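Local atomic coordinates of MHC class I antigen (Anolis carolinensis, PDB entry 7CPO), a protein that probably presents peptides to T cells, holding a bound peptide in a groove made by its alpha 1 and alpha 2 domains, as classical MHC class I molecules do. Residues A82-A85 / E86-Q90; W63-N66 / T67-Q71; F152-N155 / E156-K159. All coordinates share one frame; numbering follows the deposited sequence.

Contact 1: residues A82-A85 / E86-Q90; sequences ATLA and EYYNQ
A Schellman motif ends helix 62-87 of the alpha 1 domain here, just after the turn where Thr-83 and Leu-84 meet Tyr-87 and Tyr-88; of these, Thr-83 and Tyr-87 touch the bound peptide. Tyr-87 N donates to Thr-83 O and Tyr-88 N to Leu-84 O, both at 2.9 Å. Then the chain turns. Asn-89, with positive phi (45°), lets Gln-90 N reach back to Ala-85 O at 2.9 Å. Inside that loop Asn-89 N donates to Glu-86 O at 2.8 Å.

The side chains of Thr-83 and Tyr-87 lie side by side and point the same way. The threonine methyl, CG2, stands over one face of the Tyr-87 ring, displaced toward its rim. Thr-83 CG2 is 3.8 Å from the Tyr-87 ring centroid, a CH-pi contact. It is placed there by a chi1 of -67°, which turns CG2 opposite the backbone N and leaves OG1 beside that N. OG1 has a weak hydrogen bond to Asp-79 O. Leu-84 uses one branch for both tyrosines. Leu-84 CD2 is 3.7 Å from Tyr-87 CD2 and 4.1 Å from Tyr-88 CE2. Leu-84 O also meets the edge of the Tyr-88 ring, in its plane, 3.3 Å from Tyr-88 CD2.

Tyr-124 of strand 122-128 packs on Leu-84 and both tyrosines. An apolar peptide side chain packs on Thr-83. Thr-83 and Leu-84 thus meet the Tyr-87 ring through apolar contacts, while its hydroxyl hydrogen-bonds to the peptide backbone.

Contact 2: residues W63-N66 / T67-Q71; sequences WERN and TLYAQ
Trp-63 O takes two hydrogen bonds from Thr-67, one turn further along helix 62-87. Thr-67 N lies 3.0 Å from Trp-63 O and Thr-67 OG1 2.5 Å from it, an unusually short distance whose exact value is doubtful. The two donors come from opposite faces of the carbonyl plane. A chi1 of -64° sets OG1 beside its own backbone N, close to that carbonyl. OG1 is also an acceptor, from Tyr-45 N of strand 44-47.

Glu-64 O receives Leu-68 N at 2.8 Å. Arg-65 O receives Tyr-69 N at 2.9 Å, and Asn-66 O receives Ala-70 N at 2.8 Å.

Arg-65 and Tyr-69 run alongside each other. Arg-65 CG sits over the ring face, 4.1 Å from the Tyr-69 centroid, a CH-pi contact. Salt bridges join Arg-65 NH2 to Asp-59 and Glu-64 to Arg-44. Trp-63 NE1 hydrogen-bonds to Glu-56, and Asn-66 ND2 to Tyr-62 O. Arg-65 NE bonds a polar peptide side chain and Asn-66 OD1 the peptide backbone.

The backbone bonds are those of a regular alpha helix, one of them doubled by the Thr-67 hydroxyl. Arg-65, Asn-66 and Tyr-69 meet the peptide, as expected of the alpha 1 wall of an MHC class I groove.

Contact 3: residues F152-N155 / E156-K159; sequences FRDN and EYKK
On the first turns of helix 152-176, Tyr-157 meets Arg-153 and Asp-154, and Asp-154 also meets Lys-158. The Tyr-157 ring lies against the helix backbone. Arg-153 O stands 3.6 Å above one face of the Tyr-157 ring, over its centre, and also accepts the hydrogen bond from Tyr-157 N at 3.1 Å.

The Arg-153 side chain reaches the hydroxyl end of the ring at an angle. Arg-153 CG comes to 3.6 Å from Tyr-157 OH, and CD is close behind. This follows from a chi1 of -160°, which puts CG opposite the backbone N. The guanidinium and ring planes are 51° apart, and the hydroxyl lies near the guanidinium plane, at its edge.

Asp-154 approaches from the ring edge. Its side chain and that of Tyr-157 cross at about a right angle, with the carboxylate plane 78° from the ring plane. Asp-154 OD2 is near the ring plane, 3.3 Å from Tyr-157 CD2. Asp-154 OD2 also makes a salt bridge with Lys-158 NZ at 3.4 Å. The Lys-158 chain is extended to CE, then bends at its last torsion, which brings NZ back toward the carboxylate.

Neither charge is confined to this pair. Asp-154 OD1 forms a salt bridge with a basic peptide side chain, and Lys-158 NZ hydrogen-bonds to an aromatic one. An aromatic peptide side chain also packs on Tyr-157. Asn-155 is buried, and its amide bonds Trp-148 O and Trp-134 NE1. These side chains belong to the alpha 2 helical wall of the MHC class I peptide groove, where Asp-154, Tyr-157 and Lys-158 meet the peptide.

In the fold
All three contacts lie in the peptide-binding unit, whose two helical walls stand on the eight-stranded antiparallel sheet. Contacts 2 and 1 share helix 62-87 and come in that order along the chain, with contact 1 at the helix end. Their centres are about 28 Å apart. Contact 3 follows later in sequence, at the start of helix 152-176 on the other wall. Its centre is about 20 Å from that of contact 2 and about 26 Å from that of contact 1. No two contacts touch, and even contacts 2 and 3 stay about 10 Å apart at their nearest atoms. Each one touches the bound peptide, so the ligand is met at separate places along both walls.

Contact 1: residues A82-A85 / E86-Q90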
ATOM      1  N   ALA A  82       7.866 -22.614 -10.348  1.00 27.80           N
ATOM      2  CA  ALA A  82       8.498 -23.919 -10.534  1.00 26.47           C
ATOM      3  C   ALA A  82       9.825 -23.797 -11.275  1.00 33.33           C
ATOM      4  O   ALA A  82      10.801 -24.472 -10.930  1.00 44.62           O
ATOM      5  CB  ALA A  82       7.564 -24.866 -11.283  1.00 17.68           C
ATOM      6  N   THR A  83       9.883 -22.940 -12.290  1.00 35.67           N
ATOM      7  CA  THR A  83      11.103 -22.816 -13.081  1.00 35.01           C
ATOM      8  C   THR A  83      12.217 -22.140 -12.288  1.00 39.38           C
ATOM      9  O   THR A  83      13.393 -22.511 -12.422  1.00 35.52           O
ATOM     10  CB  THR A  83      10.804 -22.043 -14.364  1.00 27.29           C
ATOM     11  OG1 THR A  83       9.936 -22.826 -15.192  1.00 34.05           O
ATOM     12  CG2 THR A  83      12.073 -21.728 -15.115  1.00 23.03           C
ATOM     13  N   LEU A  84      11.867 -21.142 -11.459  1.00 30.31           N
ATOM     14  CA  LEU A  84      12.887 -20.433 -10.691  1.00 38.40           C
ATOM     15  C   LEU A  84      13.508 -21.315  -9.623  1.00 34.07           C
ATOM     16  O   LEU A  84      14.673 -21.122  -9.267  1.00 34.23           O
ATOM     17  CB  LEU A  84      12.314 -19.184 -10.032  1.00 32.71           C
ATOM     18  CG  LEU A  84      11.991 -18.137 -11.080  1.00 37.92           C
ATOM     19  CD1 LEU A  84      11.189 -17.024 -10.479  1.00 32.31           C
ATOM     20  CD2 LEU A  84      13.272 -17.648 -11.674  1.00 39.83           C
ATOM     21  N   ALA A  85      12.741 -22.255  -9.079  1.00 34.67           N
ATOM     22  CA  ALA A  85      13.333 -23.255  -8.205  1.00 37.37           C
ATOM     23  C   ALA A  85      14.471 -23.969  -8.915  1.00 38.03           C
ATOM     24  O   ALA A  85      15.548 -24.159  -8.341  1.00 40.32           O
ATOM     25  CB  ALA A  85      12.268 -24.249  -7.751  1.00 32.06           C
ATOM     26  N   GLU A  86      14.258 -24.344 -10.178  1.00 30.18           N
ATOM     27  CA  GLU A  86      15.316 -24.986 -10.947  1.00 38.40           C
ATOM     28  C   GLU A  86      16.477 -24.023 -11.190  1.00 38.98           C
ATOM     29  O   GLU A  86      17.633 -24.355 -10.910  1.00 37.17           O
ATOM     30  CB  GLU A  86      14.747 -25.531 -12.261  1.00 43.39           C
ATOM     31  CG  GLU A  86      14.016 -26.886 -12.080  1.00 49.07           C
ATOM     32  CD  GLU A  86      12.968 -27.207 -13.161  1.00 63.48           C
ATOM     33  OE1 GLU A  86      11.772 -26.873 -12.979  1.00 70.93           O
ATOM     34  OE2 GLU A  86      13.340 -27.814 -14.190  1.00 74.54           O
ATOM     35  N   TYR A  87      16.177 -22.806 -11.659  1.00 37.61           N
ATOM     36  CA  TYR A  87      17.219 -21.818 -11.955  1.00 38.53           C
ATOM     37  C   TYR A  87      18.132 -21.571 -10.761  1.00 37.01           C
ATOM     38  O   TYR A  87      19.351 -21.423 -10.920  1.00 35.43           O
ATOM     39  CB  TYR A  87      16.586 -20.493 -12.375  1.00 35.40           C
ATOM     40  CG  TYR A  87      16.047 -20.416 -13.786  1.00 38.37           C
ATOM     41  CD1 TYR A  87      16.245 -21.442 -14.710  1.00 30.03           C
ATOM     42  CD2 TYR A  87      15.342 -19.292 -14.195  1.00 37.41           C
ATOM     43  CE1 TYR A  87      15.741 -21.336 -16.009  1.00 26.51           C
ATOM     44  CE2 TYR A  87      14.852 -19.177 -15.465  1.00 29.97           C
ATOM     45  CZ  TYR A  87      15.050 -20.190 -16.367  1.00 28.94           C
ATOM     46  OH  TYR A  87      14.539 -20.014 -17.622  1.00 31.39           O
ATOM     47  N   TYR A  88      17.554 -21.470  -9.566  1.00 35.89           N
ATOM     48  CA  TYR A  88      18.305 -21.272  -8.337  1.00 34.97           C
ATOM     49  C   TYR A  88      18.610 -22.594  -7.632  1.00 48.18           C
ATOM     50  O   TYR A  88      19.180 -22.581  -6.533  1.00 36.73           O
ATOM     51  CB  TYR A  88      17.539 -20.321  -7.414  1.00 38.53           C
ATOM     52  CG  TYR A  88      17.532 -18.888  -7.918  1.00 44.46           C
ATOM     53  CD1 TYR A  88      18.602 -18.032  -7.667  1.00 40.15           C
ATOM     54  CD2 TYR A  88      16.463 -18.398  -8.670  1.00 38.18           C
ATOM     55  CE1 TYR A  88      18.607 -16.722  -8.133  1.00 36.43           C
ATOM     56  CE2 TYR A  88      16.460 -17.086  -9.142  1.00 41.56           C
ATOM     57  CZ  TYR A  88      17.536 -16.258  -8.873  1.00 44.22           C
ATOM     58  OH  TYR A  88      17.535 -14.963  -9.338  1.00 38.03           O
ATOM     59  N   ASN A  89      18.274 -23.726  -8.263  1.00 42.29           N
ATOM     60  CA  ASN A  89      18.535 -25.071  -7.739  1.00 51.52           C
ATOM     61  C   ASN A  89      18.169 -25.186  -6.256  1.00 47.45           C
ATOM     62  O   ASN A  89      19.007 -25.493  -5.402  1.00 40.65           O
ATOM     63  CB  ASN A  89      19.991 -25.479  -7.972  1.00 55.11           C
ATOM     64  CG  ASN A  89      20.250 -26.920  -7.585  1.00 53.90           C
ATOM     65  OD1 ASN A  89      20.997 -27.202  -6.655  1.00 59.94           O
ATOM     66  ND2 ASN A  89      19.580 -27.846  -8.274  1.00 57.89           N
ATOM     67  N   GLN A  90      16.896 -24.946  -5.955  1.00 34.31           N
ATOM     68  CA  GLN A  90      16.386 -24.989  -4.592  1.00 45.42           C
ATOM     69  C   GLN A  90      15.425 -26.164  -4.461  1.00 49.11           C
ATOM     70  O   GLN A  90      14.377 -26.182  -5.115  1.00 45.10           O
ATOM     71  CB  GLN A  90      15.691 -23.678  -4.239  1.00 35.16           C
ATOM     72  CG  GLN A  90      16.576 -22.462  -4.429  1.00 37.92           C
ATOM     73  CD  GLN A  90      15.814 -21.170  -4.231  1.00 42.92           C
ATOM     74  OE1 GLN A  90      16.302 -20.225  -3.612  1.00 47.54           O
ATOM     75  NE2 GLN A  90      14.604 -21.120  -4.765  1.00 50.39           N
TER

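Contact 2: residues W63-N66 / T67-Q71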
ATOM      1  N   TRP A  63     -14.948  -7.098 -17.861  1.00 15.58           N
ATOM      2  CA  TRP A  63     -14.759  -7.987 -16.717  1.00 18.52           C
ATOM      3  C   TRP A  63     -14.351  -9.394 -17.155  1.00 26.47           C
ATOM      4  O   TRP A  63     -13.498 -10.022 -16.512  1.00 21.69           O
ATOM      5  CB  TRP A  63     -16.029  -7.998 -15.863  1.00 17.04           C
ATOM      6  CG  TRP A  63     -16.361  -6.606 -15.403  1.00 18.45           C
ATOM      7  CD1 TRP A  63     -17.415  -5.832 -15.809  1.00 19.45           C
ATOM      8  CD2 TRP A  63     -15.589  -5.791 -14.504  1.00 14.81           C
ATOM      9  NE1 TRP A  63     -17.363  -4.601 -15.191  1.00 16.37           N
ATOM     10  CE2 TRP A  63     -16.247  -4.552 -14.393  1.00 18.37           C
ATOM     11  CE3 TRP A  63     -14.425  -6.005 -13.759  1.00 16.54           C
ATOM     12  CZ2 TRP A  63     -15.767  -3.527 -13.578  1.00 15.94           C
ATOM     13  CZ3 TRP A  63     -13.957  -4.996 -12.955  1.00 14.36           C
ATOM     14  CH2 TRP A  63     -14.624  -3.766 -12.873  1.00 17.97           C
ATOM     15  N   GLU A  64     -14.921  -9.901 -18.252  1.00 18.00           N
ATOM     16  CA  GLU A  64     -14.505 -11.213 -18.733  1.00 23.63           C
ATOM     17  C   GLU A  64     -13.067 -11.184 -19.236  1.00 22.71           C
ATOM     18  O   GLU A  64     -12.270 -12.074 -18.905  1.00 22.25           O
ATOM     19  CB  GLU A  64     -15.440 -11.722 -19.838  1.00 22.95           C
ATOM     20  CG  GLU A  64     -16.849 -11.991 -19.384  1.00 34.80           C
ATOM     21  CD  GLU A  64     -16.950 -12.969 -18.214  1.00 44.34           C
ATOM     22  OE1 GLU A  64     -16.265 -14.028 -18.218  1.00 40.31           O
ATOM     23  OE2 GLU A  64     -17.735 -12.659 -17.285  1.00 49.98           O
ATOM     24  N   ARG A  65     -12.719 -10.181 -20.056  1.00 13.96           N
ATOM     25  CA  ARG A  65     -11.363 -10.117 -20.607  1.00 21.70           C
ATOM     26  C   ARG A  65     -10.319 -10.040 -19.495  1.00 21.70           C
ATOM     27  O   ARG A  65      -9.375 -10.838 -19.465  1.00 19.43           O
ATOM     28  CB  ARG A  65     -11.228  -8.929 -21.564  1.00 15.20           C
ATOM     29  CG  ARG A  65      -9.975  -8.974 -22.453  1.00 17.93           C
ATOM     30  CD  ARG A  65     -10.146  -8.060 -23.663  1.00 12.12           C
ATOM     31  NE  ARG A  65     -10.491  -6.753 -23.168  1.00 29.74           N
ATOM     32  CZ  ARG A  65     -11.595  -6.093 -23.468  1.00 27.47           C
ATOM     33  NH1 ARG A  65     -12.450  -6.590 -24.336  1.00 22.07           N
ATOM     34  NH2 ARG A  65     -11.820  -4.917 -22.904  1.00 32.14           N
ATOM     35  N   ASN A  66     -10.503  -9.120 -18.539  1.00 16.87           N
ATOM     36  CA  ASN A  66      -9.558  -9.006 -17.429  1.00 16.56           C
ATOM     37  C   ASN A  66      -9.518 -10.277 -16.588  1.00 17.60           C
ATOM     38  O   ASN A  66      -8.446 -10.692 -16.123  1.00 21.66           O
ATOM     39  CB  ASN A  66      -9.924  -7.815 -16.553  1.00 17.44           C
ATOM     40  CG  ASN A  66      -9.462  -6.483 -17.128  1.00 20.19           C
ATOM     41  OD1 ASN A  66      -8.305  -6.092 -16.957  1.00 25.08           O
ATOM     42  ND2 ASN A  66     -10.375  -5.761 -17.779  1.00 17.03           N
ATOM     43  N   THR A  67     -10.673 -10.905 -16.370  1.00 18.95           N
ATOM     44  CA  THR A  67     -10.719 -12.176 -15.647  1.00 16.60           C
ATOM     45  C   THR A  67      -9.910 -13.267 -16.366  1.00 21.70           C
ATOM     46  O   THR A  67      -9.093 -13.960 -15.748  1.00 17.35           O
ATOM     47  CB  THR A  67     -12.181 -12.603 -15.478  1.00 21.50           C
ATOM     48  OG1 THR A  67     -12.868 -11.650 -14.663  1.00 18.60           O
ATOM     49  CG2 THR A  67     -12.297 -13.975 -14.846  1.00 20.28           C
ATOM     50  N   LEU A  68     -10.132 -13.442 -17.677  1.00 19.99           N
ATOM     51  CA  LEU A  68      -9.397 -14.465 -18.426  1.00 24.13           C
ATOM     52  C   LEU A  68      -7.891 -14.198 -18.397  1.00 20.18           C
ATOM     53  O   LEU A  68      -7.095 -15.107 -18.145  1.00 21.73           O
ATOM     54  CB  LEU A  68      -9.912 -14.548 -19.873  1.00 16.68           C
ATOM     55  CG  LEU A  68     -11.355 -15.050 -20.087  1.00 23.44           C
ATOM     56  CD1 LEU A  68     -11.958 -14.575 -21.412  1.00 13.71           C
ATOM     57  CD2 LEU A  68     -11.449 -16.580 -19.991  1.00 23.56           C
ATOM     58  N   TYR A  69      -7.488 -12.943 -18.623  1.00 17.03           N
ATOM     59  CA  TYR A  69      -6.074 -12.581 -18.556  1.00 16.98           C
ATOM     60  C   TYR A  69      -5.503 -12.816 -17.164  1.00 21.35           C
ATOM     61  O   TYR A  69      -4.403 -13.368 -17.019  1.00 17.94           O
ATOM     62  CB  TYR A  69      -5.880 -11.112 -18.941  1.00 20.95           C
ATOM     63  CG  TYR A  69      -6.049 -10.778 -20.408  1.00 18.68           C
ATOM     64  CD1 TYR A  69      -6.117 -11.773 -21.368  1.00 19.48           C
ATOM     65  CD2 TYR A  69      -6.130  -9.447 -20.828  1.00 22.93           C
ATOM     66  CE1 TYR A  69      -6.265 -11.454 -22.720  1.00 26.93           C
ATOM     67  CE2 TYR A  69      -6.269  -9.121 -22.164  1.00 25.32           C
ATOM     68  CZ  TYR A  69      -6.336 -10.134 -23.108  1.00 24.37           C
ATOM     69  OH  TYR A  69      -6.494  -9.822 -24.436  1.00 29.31           O
ATOM     70  N   ALA A  70      -6.214 -12.351 -16.123  1.00 19.70           N
ATOM     71  CA  ALA A  70      -5.706 -12.508 -14.760  1.00 27.08           C
ATOM     72  C   ALA A  70      -5.556 -13.986 -14.407  1.00 24.33           C
ATOM     73  O   ALA A  70      -4.540 -14.398 -13.824  1.00 19.18           O
ATOM     74  CB  ALA A  70      -6.623 -11.788 -13.758  1.00 17.22           C
ATOM     75  N   GLN A  71      -6.551 -14.796 -14.781  1.00 21.82           N
ATOM     76  CA  GLN A  71      -6.437 -16.245 -14.656  1.00 21.13           C
ATOM     77  C   GLN A  71      -5.214 -16.762 -15.392  1.00 21.23           C
ATOM     78  O   GLN A  71      -4.463 -17.588 -14.859  1.00 26.58           O
ATOM     79  CB  GLN A  71      -7.691 -16.910 -15.201  1.00 17.17           C
ATOM     80  CG  GLN A  71      -8.848 -16.826 -14.264  1.00 28.06           C
ATOM     81  CD  GLN A  71     -10.084 -17.504 -14.803  1.00 26.34           C
ATOM     82  OE1 GLN A  71     -11.088 -17.588 -14.110  1.00 30.82           O
ATOM     83  NE2 GLN A  71     -10.015 -18.004 -16.035  1.00 26.69           N
TER

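Contact 3: residues F152-N155 / E156-K159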
ATOM      1  N   PHE A 152      11.454  -9.959 -29.888  1.00 23.40           N
ATOM      2  CA  PHE A 152      11.328  -8.558 -30.276  1.00 26.48           C
ATOM      3  C   PHE A 152       9.874  -8.119 -30.318  1.00 25.43           C
ATOM      4  O   PHE A 152       9.532  -7.032 -29.826  1.00 27.03           O
ATOM      5  CB  PHE A 152      11.998  -8.324 -31.642  1.00 19.86           C
ATOM      6  CG  PHE A 152      13.456  -8.682 -31.661  1.00 40.22           C
ATOM      7  CD1 PHE A 152      14.245  -8.478 -30.523  1.00 41.39           C
ATOM      8  CD2 PHE A 152      14.044  -9.249 -32.789  1.00 37.19           C
ATOM      9  CE1 PHE A 152      15.595  -8.826 -30.515  1.00 37.77           C
ATOM     10  CE2 PHE A 152      15.393  -9.589 -32.785  1.00 31.67           C
ATOM     11  CZ  PHE A 152      16.167  -9.387 -31.645  1.00 34.79           C
ATOM     12  N   ARG A 153       9.004  -8.958 -30.893  1.00 23.49           N
ATOM     13  CA  ARG A 153       7.598  -8.594 -31.041  1.00 27.69           C
ATOM     14  C   ARG A 153       6.917  -8.453 -29.680  1.00 25.13           C
ATOM     15  O   ARG A 153       6.232  -7.456 -29.420  1.00 24.22           O
ATOM     16  CB  ARG A 153       6.883  -9.624 -31.923  1.00 23.63           C
ATOM     17  CG  ARG A 153       5.587  -9.125 -32.549  1.00 34.76           C
ATOM     18  CD  ARG A 153       5.249  -9.879 -33.846  1.00 32.02           C
ATOM     19  NE  ARG A 153       4.971  -8.956 -34.943  1.00 40.66           N
ATOM     20  CZ  ARG A 153       5.571  -8.987 -36.131  1.00 41.21           C
ATOM     21  NH1 ARG A 153       6.484  -9.914 -36.400  1.00 44.39           N
ATOM     22  NH2 ARG A 153       5.254  -8.084 -37.054  1.00 43.73           N
ATOM     23  N   ASP A 154       7.109  -9.434 -28.789  1.00 32.75           N
ATOM     24  CA  ASP A 154       6.472  -9.360 -27.478  1.00 32.35           C
ATOM     25  C   ASP A 154       7.007  -8.180 -26.687  1.00 26.65           C
ATOM     26  O   ASP A 154       6.248  -7.501 -25.988  1.00 31.30           O
ATOM     27  CB  ASP A 154       6.666 -10.666 -26.700  1.00 25.26           C
ATOM     28  CG  ASP A 154       5.368 -11.173 -26.072  1.00 38.37           C
ATOM     29  OD1 ASP A 154       5.254 -12.390 -25.838  1.00 43.85           O
ATOM     30  OD2 ASP A 154       4.452 -10.362 -25.806  1.00 43.33           O
ATOM     31  N   ASN A 155       8.307  -7.905 -26.798  1.00 31.53           N
ATOM     32  CA  ASN A 155       8.854  -6.743 -26.108  1.00 27.76           C
ATOM     33  C   ASN A 155       8.209  -5.456 -26.596  1.00 22.93           C
ATOM     34  O   ASN A 155       8.039  -4.519 -25.809  1.00 18.32           O
ATOM     35  CB  ASN A 155      10.365  -6.686 -26.297  1.00 24.60           C
ATOM     36  CG  ASN A 155      11.083  -7.774 -25.538  1.00 29.73           C
ATOM     37  OD1 ASN A 155      10.580  -8.292 -24.526  1.00 21.81           O
ATOM     38  ND2 ASN A 155      12.275  -8.138 -26.027  1.00 22.20           N
ATOM     39  N   GLU A 156       7.817  -5.395 -27.874  1.00 19.94           N
ATOM     40  CA  GLU A 156       7.150  -4.195 -28.362  1.00 18.57           C
ATOM     41  C   GLU A 156       5.713  -4.106 -27.856  1.00 23.92           C
ATOM     42  O   GLU A 156       5.232  -3.005 -27.564  1.00 29.93           O
ATOM     43  CB  GLU A 156       7.196  -4.114 -29.883  1.00 20.84           C
ATOM     44  CG  GLU A 156       8.604  -3.855 -30.418  1.00 35.93           C
ATOM     45  CD  GLU A 156       8.962  -2.362 -30.559  1.00 51.19           C
ATOM     46  OE1 GLU A 156       8.304  -1.499 -29.923  1.00 51.96           O
ATOM     47  OE2 GLU A 156       9.934  -2.054 -31.292  1.00 48.65           O
ATOM     48  N   TYR A 157       5.013  -5.242 -27.708  1.00 20.27           N
ATOM     49  CA  TYR A 157       3.683  -5.189 -27.090  1.00 24.24           C
ATOM     50  C   TYR A 157       3.747  -4.529 -25.726  1.00 24.69           C
ATOM     51  O   TYR A 157       2.831  -3.792 -25.342  1.00 17.30           O
ATOM     52  CB  TYR A 157       3.070  -6.581 -26.919  1.00 21.37           C
ATOM     53  CG  TYR A 157       2.829  -7.361 -28.175  1.00 29.44           C
ATOM     54  CD1 TYR A 157       2.590  -6.722 -29.389  1.00 26.19           C
ATOM     55  CD2 TYR A 157       2.831  -8.753 -28.147  1.00 25.72           C
ATOM     56  CE1 TYR A 157       2.358  -7.451 -30.544  1.00 23.92           C
ATOM     57  CE2 TYR A 157       2.612  -9.483 -29.287  1.00 28.36           C
ATOM     58  CZ  TYR A 157       2.368  -8.831 -30.486  1.00 30.35           C
ATOM     59  OH  TYR A 157       2.134  -9.570 -31.628  1.00 39.65           O
ATOM     60  N   LYS A 158       4.819  -4.804 -24.971  1.00 16.92           N
ATOM     61  CA  LYS A 158       4.931  -4.259 -23.626  1.00 19.78           C
ATOM     62  C   LYS A 158       5.216  -2.763 -23.654  1.00 18.46           C
ATOM     63  O   LYS A 158       4.603  -2.001 -22.896  1.00 22.18           O
ATOM     64  CB  LYS A 158       6.004  -5.020 -22.855  1.00 23.97           C
ATOM     65  CG  LYS A 158       5.573  -6.408 -22.525  1.00 14.82           C
ATOM     66  CD  LYS A 158       6.660  -7.216 -21.894  1.00 19.66           C
ATOM     67  CE  LYS A 158       6.141  -8.632 -21.583  1.00 15.62           C
ATOM     68  NZ  LYS A 158       5.547  -9.261 -22.772  1.00 16.97           N
ATOM     69  N   LYS A 159       6.118  -2.323 -24.535  1.00 17.39           N
ATOM     70  CA  LYS A 159       6.340  -0.892 -24.729  1.00 23.09           C
ATOM     71  C   LYS A 159       5.050  -0.190 -25.141  1.00 21.50           C
ATOM     72  O   LYS A 159       4.680   0.844 -24.572  1.00 20.89           O
ATOM     73  CB  LYS A 159       7.428  -0.677 -25.780  1.00 25.28           C
ATOM     74  CG  LYS A 159       7.816   0.776 -26.036  1.00 22.95           C
ATOM     75  CD  LYS A 159       8.873   0.861 -27.159  1.00 26.79           C
ATOM     76  CE  LYS A 159       9.505   2.247 -27.289  1.00 25.77           C
ATOM     77  NZ  LYS A 159       8.502   3.332 -27.496  1.00 40.24           N
TER